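Local coordinates for glycosyl hydrolase BlGH5_18 (Bifidobacterium longum subsp. infantis, PDB 7LQX), which probably hydrolyses glycosidic bonds in N-glycans, as a family GH5 subfamily 18 enzyme of a gut bacterium's N-glycan degradation pathway, at residues Pro67-Leu72 and Asp104-His109; Val367-Asp372 and Pro403-Ser408; Gly387-Arg392 and Glu426-Pro431. One frame throughout, in Å; residues are numbered along the deposited sequence.

Contact 1: residues Pro67-Leu72 and Asp104-His109; sequences PVWPYL and DVFQGH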
# COMPACT_ATOMS: atom_id res chain seq x y z
N PRO A 67 -0.09 8.68 -12.24
CA PRO A 67 0.92 7.96 -11.46
C PRO A 67 0.33 7.46 -10.14
O PRO A 67 -0.75 7.89 -9.71
CB PRO A 67 2.01 9.01 -11.22
CG PRO A 67 1.28 10.31 -11.29
CD PRO A 67 0.20 10.13 -12.31
N VAL A 68 1.04 6.54 -9.50
CA VAL A 68 0.58 5.89 -8.28
C VAL A 68 1.48 6.27 -7.11
O VAL A 68 2.71 6.15 -7.19
CB VAL A 68 0.48 4.36 -8.48
CG1 VAL A 68 0.23 3.63 -7.17
CG2 VAL A 68 -0.61 4.07 -9.48
N TRP A 69 0.86 6.74 -6.02
CA TRP A 69 1.58 7.44 -4.97
C TRP A 69 2.60 6.58 -4.24
O TRP A 69 3.73 7.04 -4.03
CB TRP A 69 0.56 8.04 -4.00
CG TRP A 69 1.07 9.02 -3.00
CD1 TRP A 69 2.33 9.53 -2.89
CD2 TRP A 69 0.31 9.58 -1.93
NE1 TRP A 69 2.40 10.41 -1.83
CE2 TRP A 69 1.17 10.45 -1.22
CE3 TRP A 69 -1.02 9.46 -1.52
CZ2 TRP A 69 0.73 11.19 -0.12
CZ3 TRP A 69 -1.45 10.20 -0.43
CH2 TRP A 69 -0.57 11.05 0.26
N PRO A 70 2.29 5.34 -3.84
CA PRO A 70 3.31 4.52 -3.16
C PRO A 70 4.53 4.23 -4.01
O PRO A 70 5.55 3.82 -3.45
CB PRO A 70 2.56 3.23 -2.78
CG PRO A 70 1.22 3.31 -3.47
CD PRO A 70 0.94 4.75 -3.76
N TYR A 71 4.46 4.40 -5.33
CA TYR A 71 5.65 4.22 -6.16
C TYR A 71 6.43 5.52 -6.31
O TYR A 71 7.67 5.48 -6.41
CB TYR A 71 5.30 3.67 -7.56
CG TYR A 71 4.29 2.54 -7.57
CD1 TYR A 71 4.16 1.66 -6.50
CD2 TYR A 71 3.45 2.37 -8.65
CE1 TYR A 71 3.21 0.66 -6.52
CE2 TYR A 71 2.50 1.37 -8.68
CZ TYR A 71 2.39 0.52 -7.61
OH TYR A 71 1.43 -0.46 -7.66
N LEU A 72 5.73 6.66 -6.30
CA LEU A 72 6.39 7.96 -6.38
C LEU A 72 7.09 8.32 -5.08
O LEU A 72 8.14 8.96 -5.10
CB LEU A 72 5.37 9.06 -6.68
CG LEU A 72 4.79 9.20 -8.09
CD1 LEU A 72 3.68 10.25 -8.06
CD2 LEU A 72 5.87 9.60 -9.07
N ASP A 104 -2.52 13.90 -12.73
CA ASP A 104 -3.03 13.92 -11.36
C ASP A 104 -1.91 13.43 -10.44
O ASP A 104 -1.33 12.36 -10.70
CB ASP A 104 -4.22 12.97 -11.19
CG ASP A 104 -5.53 13.57 -11.64
OD1 ASP A 104 -5.61 14.13 -12.75
OD2 ASP A 104 -6.51 13.46 -10.86
N VAL A 105 -1.63 14.16 -9.36
CA VAL A 105 -0.42 13.88 -8.59
C VAL A 105 -0.59 12.69 -7.65
O VAL A 105 0.26 11.79 -7.63
CB VAL A 105 0.12 15.11 -7.84
CG1 VAL A 105 1.37 14.72 -7.04
CG2 VAL A 105 0.42 16.23 -8.81
N PHE A 106 -1.66 12.68 -6.83
CA PHE A 106 -1.79 11.73 -5.71
C PHE A 106 -2.92 10.73 -5.95
O PHE A 106 -4.09 11.04 -5.68
CB PHE A 106 -2.05 12.45 -4.38
CG PHE A 106 -0.94 13.37 -3.96
CD1 PHE A 106 0.24 12.86 -3.44
CD2 PHE A 106 -1.08 14.75 -4.07
CE1 PHE A 106 1.26 13.72 -3.05
CE2 PHE A 106 -0.06 15.60 -3.68
CZ PHE A 106 1.11 15.09 -3.18
N GLN A 107 -2.57 9.53 -6.39
CA GLN A 107 -3.48 8.38 -6.42
C GLN A 107 -2.89 7.35 -5.47
O GLN A 107 -1.94 6.67 -5.85
CB GLN A 107 -3.63 7.81 -7.83
CG GLN A 107 -4.52 8.63 -8.74
CD GLN A 107 -3.93 9.99 -9.06
OE1 GLN A 107 -4.51 11.02 -8.73
NE2 GLN A 107 -2.77 9.99 -9.70
N GLY A 108 -3.42 7.22 -4.25
CA GLY A 108 -4.67 7.82 -3.82
C GLY A 108 -5.79 6.82 -4.00
O GLY A 108 -5.82 5.78 -3.35
N HIS A 109 -6.69 7.11 -4.94
CA HIS A 109 -7.85 6.25 -5.16
C HIS A 109 -8.10 6.09 -6.65
O HIS A 109 -8.23 7.09 -7.37
CB HIS A 109 -9.11 6.82 -4.51
CG HIS A 109 -10.27 5.89 -4.60
ND1 HIS A 109 -10.40 4.79 -3.78
CD2 HIS A 109 -11.32 5.84 -5.46
CE1 HIS A 109 -11.50 4.13 -4.10
NE2 HIS A 109 -12.07 4.74 -5.12
O HOH W 1 0.08 9.18 -7.32

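Contact 2: residues Val367-Asp372 and Pro403-Ser408; sequences VVIEVD and PTLVTS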
# COMPACT_ATOMS: atom_id res chain seq x y z
N VAL A 367 -33.00 27.71 -11.14
CA VAL A 367 -33.44 27.24 -9.83
C VAL A 367 -32.54 27.87 -8.77
O VAL A 367 -31.31 27.91 -8.94
CB VAL A 367 -33.42 25.71 -9.75
CG1 VAL A 367 -33.96 25.25 -8.40
CG2 VAL A 367 -34.25 25.09 -10.89
N VAL A 368 -33.15 28.37 -7.70
CA VAL A 368 -32.45 29.09 -6.65
C VAL A 368 -32.09 28.15 -5.51
O VAL A 368 -32.95 27.46 -4.96
CB VAL A 368 -33.31 30.26 -6.14
CG1 VAL A 368 -32.58 30.99 -5.03
CG2 VAL A 368 -33.66 31.21 -7.27
N ILE A 369 -30.82 28.17 -5.13
CA ILE A 369 -30.28 27.37 -4.03
C ILE A 369 -29.97 28.31 -2.87
O ILE A 369 -29.08 29.17 -2.98
CB ILE A 369 -29.01 26.63 -4.47
CG1 ILE A 369 -29.29 25.69 -5.63
CG2 ILE A 369 -28.42 25.84 -3.31
CD1 ILE A 369 -28.04 25.11 -6.29
N GLU A 370 -30.67 28.14 -1.75
CA GLU A 370 -30.38 28.92 -0.55
C GLU A 370 -29.02 28.51 0.00
O GLU A 370 -28.72 27.32 0.16
CB GLU A 370 -31.45 28.68 0.51
CG GLU A 370 -32.78 29.33 0.20
CD GLU A 370 -32.72 30.85 0.29
OE1 GLU A 370 -31.96 31.39 1.11
OE2 GLU A 370 -33.45 31.51 -0.48
N VAL A 371 -28.20 29.51 0.33
CA VAL A 371 -26.83 29.27 0.76
C VAL A 371 -26.60 29.82 2.16
O VAL A 371 -27.30 30.73 2.63
CB VAL A 371 -25.78 29.81 -0.23
CG1 VAL A 371 -25.84 29.02 -1.53
CG2 VAL A 371 -25.98 31.29 -0.50
N ASP A 372 -25.61 29.23 2.84
CA ASP A 372 -25.21 29.63 4.18
C ASP A 372 -24.24 30.81 4.10
O ASP A 372 -24.03 31.39 3.03
CB ASP A 372 -24.62 28.43 4.95
CG ASP A 372 -23.29 27.92 4.37
OD1 ASP A 372 -22.62 28.65 3.61
OD2 ASP A 372 -22.91 26.78 4.69
N PRO A 403 -32.32 25.74 -18.18
CA PRO A 403 -32.07 26.24 -16.83
C PRO A 403 -30.61 26.18 -16.44
O PRO A 403 -29.85 25.28 -16.83
CB PRO A 403 -32.89 25.29 -15.95
CG PRO A 403 -32.87 23.98 -16.73
CD PRO A 403 -33.00 24.43 -18.18
N THR A 404 -30.23 27.14 -15.61
CA THR A 404 -29.03 27.03 -14.80
C THR A 404 -29.45 26.98 -13.33
O THR A 404 -30.62 26.84 -13.01
CB THR A 404 -28.04 28.15 -15.15
OG1 THR A 404 -26.79 27.91 -14.49
CG2 THR A 404 -28.57 29.53 -14.76
N LEU A 405 -28.46 27.07 -12.45
CA LEU A 405 -28.69 27.16 -11.02
C LEU A 405 -28.00 28.40 -10.50
O LEU A 405 -26.89 28.72 -10.94
CB LEU A 405 -28.18 25.92 -10.28
CG LEU A 405 -29.03 24.72 -10.71
CD1 LEU A 405 -28.23 23.72 -11.53
CD2 LEU A 405 -29.76 24.05 -9.55
N VAL A 406 -28.64 29.09 -9.57
CA VAL A 406 -28.05 30.26 -8.94
C VAL A 406 -28.24 30.16 -7.44
O VAL A 406 -29.15 29.48 -6.95
CB VAL A 406 -28.63 31.59 -9.47
CG1 VAL A 406 -28.42 31.73 -10.96
CG2 VAL A 406 -30.10 31.71 -9.11
N THR A 407 -27.37 30.83 -6.70
CA THR A 407 -27.58 30.92 -5.27
C THR A 407 -28.60 32.01 -4.94
O THR A 407 -28.92 32.88 -5.76
CB THR A 407 -26.28 31.26 -4.54
OG1 THR A 407 -25.92 32.61 -4.84
CG2 THR A 407 -25.16 30.30 -4.92
N SER A 408 -29.07 31.97 -3.69
CA SER A 408 -29.97 33.00 -3.20
C SER A 408 -29.36 34.40 -3.28
O SER A 408 -30.09 35.37 -3.50
CB SER A 408 -30.41 32.65 -1.77
OG SER A 408 -29.31 32.24 -0.98

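Contact 3: residues Gly387-Arg392 and Glu426-Pro431; sequences GSIFER and ETDDEP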
# COMPACT_ATOMS: atom_id res chain seq x y z
N GLY A 387 -33.46 14.58 -5.29
CA GLY A 387 -33.67 15.75 -4.48
C GLY A 387 -34.51 16.81 -5.17
O GLY A 387 -34.73 16.78 -6.38
N SER A 388 -34.96 17.78 -4.39
CA SER A 388 -35.90 18.78 -4.90
C SER A 388 -35.24 19.74 -5.89
O SER A 388 -35.87 20.13 -6.88
CB SER A 388 -36.53 19.53 -3.73
OG SER A 388 -35.53 19.94 -2.80
N ILE A 389 -34.01 20.17 -5.63
CA ILE A 389 -33.31 21.04 -6.58
C ILE A 389 -33.06 20.28 -7.88
O ILE A 389 -33.31 20.79 -8.98
CB ILE A 389 -32.00 21.56 -5.98
CG1 ILE A 389 -32.25 22.50 -4.80
CG2 ILE A 389 -31.17 22.27 -7.05
CD1 ILE A 389 -32.86 23.85 -5.17
N PHE A 390 -32.53 19.06 -7.76
CA PHE A 390 -32.27 18.19 -8.90
C PHE A 390 -33.51 18.07 -9.77
O PHE A 390 -33.46 18.30 -10.98
CB PHE A 390 -31.85 16.83 -8.34
CG PHE A 390 -31.32 15.84 -9.35
CD1 PHE A 390 -32.19 15.08 -10.12
CD2 PHE A 390 -29.96 15.62 -9.48
CE1 PHE A 390 -31.70 14.15 -11.03
CE2 PHE A 390 -29.47 14.68 -10.38
CZ PHE A 390 -30.34 13.96 -11.16
N GLU A 391 -34.65 17.75 -9.16
CA GLU A 391 -35.86 17.50 -9.95
C GLU A 391 -36.45 18.77 -10.55
O GLU A 391 -36.96 18.73 -11.67
CB GLU A 391 -36.86 16.71 -9.12
CG GLU A 391 -36.31 15.32 -8.80
CD GLU A 391 -37.31 14.34 -8.23
OE1 GLU A 391 -38.39 14.75 -7.75
OE2 GLU A 391 -36.99 13.13 -8.26
N ARG A 392 -36.37 19.90 -9.85
CA ARG A 392 -36.83 21.14 -10.46
C ARG A 392 -36.00 21.49 -11.69
O ARG A 392 -36.53 21.87 -12.74
CB ARG A 392 -36.79 22.28 -9.45
CG ARG A 392 -37.84 22.17 -8.36
CD ARG A 392 -37.74 23.33 -7.40
NE ARG A 392 -38.72 23.25 -6.32
CZ ARG A 392 -39.98 23.66 -6.43
NH1 ARG A 392 -40.41 24.18 -7.58
NH2 ARG A 392 -40.81 23.58 -5.40
N GLU A 426 -36.94 30.10 -10.06
CA GLU A 426 -37.80 29.14 -9.38
C GLU A 426 -37.21 28.81 -8.02
O GLU A 426 -36.06 28.37 -7.93
CB GLU A 426 -37.95 27.87 -10.23
CG GLU A 426 -38.84 26.84 -9.59
CD GLU A 426 -39.27 25.76 -10.55
OE1 GLU A 426 -39.56 26.10 -11.72
OE2 GLU A 426 -39.30 24.59 -10.15
N THR A 427 -38.00 29.00 -6.97
CA THR A 427 -37.52 28.73 -5.62
C THR A 427 -37.90 27.31 -5.19
O THR A 427 -38.85 26.71 -5.70
CB THR A 427 -38.09 29.75 -4.63
OG1 THR A 427 -39.52 29.77 -4.72
CG2 THR A 427 -37.56 31.15 -4.94
N ASP A 428 -37.17 26.79 -4.21
CA ASP A 428 -37.36 25.42 -3.76
C ASP A 428 -38.22 25.45 -2.50
O ASP A 428 -37.71 25.49 -1.37
CB ASP A 428 -36.03 24.74 -3.48
CG ASP A 428 -36.17 23.24 -3.35
OD1 ASP A 428 -37.20 22.70 -3.81
OD2 ASP A 428 -35.25 22.59 -2.80
N ASP A 429 -39.53 25.39 -2.69
CA ASP A 429 -40.46 25.75 -1.63
C ASP A 429 -40.58 24.68 -0.56
O ASP A 429 -40.87 25.01 0.60
CB ASP A 429 -41.83 26.04 -2.25
CG ASP A 429 -41.78 27.22 -3.22
OD1 ASP A 429 -40.86 28.05 -3.09
OD2 ASP A 429 -42.65 27.30 -4.12
N GLU A 430 -40.37 23.41 -0.90
CA GLU A 430 -40.47 22.31 0.06
C GLU A 430 -39.30 21.37 -0.18
O GLU A 430 -39.45 20.29 -0.77
CB GLU A 430 -41.81 21.58 -0.08
CG GLU A 430 -43.03 22.43 0.30
CD GLU A 430 -44.35 21.69 0.14
OE1 GLU A 430 -44.35 20.44 0.24
OE2 GLU A 430 -45.39 22.35 -0.08
N PRO A 431 -38.11 21.74 0.29
CA PRO A 431 -36.91 20.95 -0.04
C PRO A 431 -36.97 19.53 0.50
O PRO A 431 -37.56 19.26 1.55
CB PRO A 431 -35.77 21.74 0.60
CG PRO A 431 -36.29 23.16 0.66
CD PRO A 431 -37.75 23.00 0.98
O HOH W 2 -39.66 21.99 -3.32

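Contact 1: residues Pro67-Leu72 and Asp104-His109
Trp69 and Gln107 meet first through the backbone: the amide N of Trp69 donates an almost straight bond to Gln107 O at 2.8 Å. How much one side chain can add to such a link is seen by following Trp69 outward. Its CB rests on the same oxygen, Gln107 O, at 3.4 Å. With CG anti to the main-chain N (chi1 -169°), the indole is carried over Phe106, and CG, CD2 and CE2 come successively closer to Phe106 CD1, the last at 3.4 Å. Phe106 turns its edge to the indole face, the planes 64° apart in an edge-to-face pair, while Gly108 N lies at the rim of the indole. Farther out, CZ2 still touches the Phe106 ring, and NE1, beside Phe106 CE1, gives its hydrogen to Gln73 OE1. Leu141 of helix 132-149 packs against both rings. Replacing the tryptophan by an alanine would probably strip the Phe106 edge of the face it packs on and leave Gln73 without its indole donor. On the polar side of the contact, Gln107 bends back at chi2, and its NE2 bridges the segments, donating to Pro67 O in the carbonyl plane and to Asp104 O, each at 2.9 Å. A water accepts from Gln107 N and donates to Val105 O at 2.6 Å, and more weakly to Pro67 O. The peptide bond before Gly108 is cis, turning the chain sharply just after these bonded carbonyls. Strands 62-65 and 100-104 are neighbours in a parallel eight-stranded sheet, and the contact joins the loop and short helix 69-72 after the first to the loop after the second, at the C-terminal end of the (beta/alpha)8 barrel, where GH5 enzymes characteristically build their active site.

Contact 2: residues Val367-Asp372 and Pro403-Ser408
Val367 and Leu405 pair side by side in a parallel beta ladder, the strand-to-strand half of a right-handed beta-alpha-beta unit in which helix 388-399 makes the crossover from strand 365-369 to strand 403-407. The short strand axes run 4.6 Å apart at 33°, and successive pairs send their side chains to alternate faces of the sheet. On the face of Val367, Ile369, Leu405 and Thr407, the CD2 branch of Leu405 does the joining: it lies 4.0 Å from Val367 CB and 3.8 Å from Ile369 CD1, filling the angle between the two. Ile369 reaches it because CG1 stands beside its own backbone N (chi1 -60°) and the chain then runs out extended to CD1, meeting the leucine aslant. Ile389 and Trp393 of the crossover helix pack on Leu405, and Tyr256 of helix 248-264 also touches it. The other face holds Val368 and Val406, which meet branch to branch, CG2 against CG2 at 4.0 Å; the second branch of Val368, CG1, lies against the Ser408 backbone. Between the two strands the main chains alternate as donors and acceptors, and the bond from Ile369 N to Val406 O is 2.8 Å long. Past the last pair the chains remain together. Val371 slants across Thr407, its CG1 touching Thr407 CG2 at 3.7 Å, while the Glu370 carboxylate folds back over Ser408 CB. The serine hydroxyl, set between its own N and carbonyl carbon by a chi1 of 45°, takes over where backbone pairing ends: Ser408 OG accepts the amide hydrogen of Val371 N at 3.2 Å.

Contact 3: residues Gly387-Arg392 and Glu426-Pro431
Arg392 leaves its helix with CG beside the backbone N (chi1 -70°) and runs fully extended to NE, while Asp428 sets CG anti to its own N (chi1 -165°), and these torsions bring guanidinium and carboxylate together. NE donates to Asp428 OD1 at 3.0 Å, meeting it on the anti side, tilted out of the carboxylate plane, and NH1 donates to Glu426 OE2 at 2.8 Å from above that carboxylate. Both acceptors lie at the edge of the guanidinium, whose plane stands nearly upright to each carboxylate. Thr427 O sits over one guanidinium face, 3.3 Å from CZ. The result is a salt-bridge network between the first turns of helix 388-399 and the loop that follows strand 424-426, in what appears to be a small C-terminal domain built on a three-stranded parallel sheet; Glu426 OE1 extends it to Arg395 on the next turn of the helix. Asp428 is gripped at both oxygens, since Ser388 OG, in the helix's first turn, donates to the syn lone pair of OD2 at 2.7 Å. Ile389 lays CD1 against Asp428 CB at 3.7 Å. A water accepts from Arg392 NH2 and from Glu430 N and donates to Asp428 OD1.

Overall arrangement
Contact 1 comes first along the chain, at the C-terminal ends of strands 62-65 and 100-104 in the eight-stranded barrel; contacts 2 and 3 follow near the C-terminus, on the opposite side of the chain's centre. Centres of contacts 1 and 2 are about 36 Å apart, those of contacts 1 and 3 about 39 Å. Contacts 2 and 3 have centres only about 10 Å apart, and their segments alternate along the chain. They share one small three-stranded parallel sheet and its helix 388-399, probably a separate domain, with strand 365-369 in the middle. Val368 N probably bonds Glu426 O, and Val367 CG1 packs on Ile389 CD1. Helix 248-264 of the barrel packs against this region, fixing it to the barrel far from contact 1.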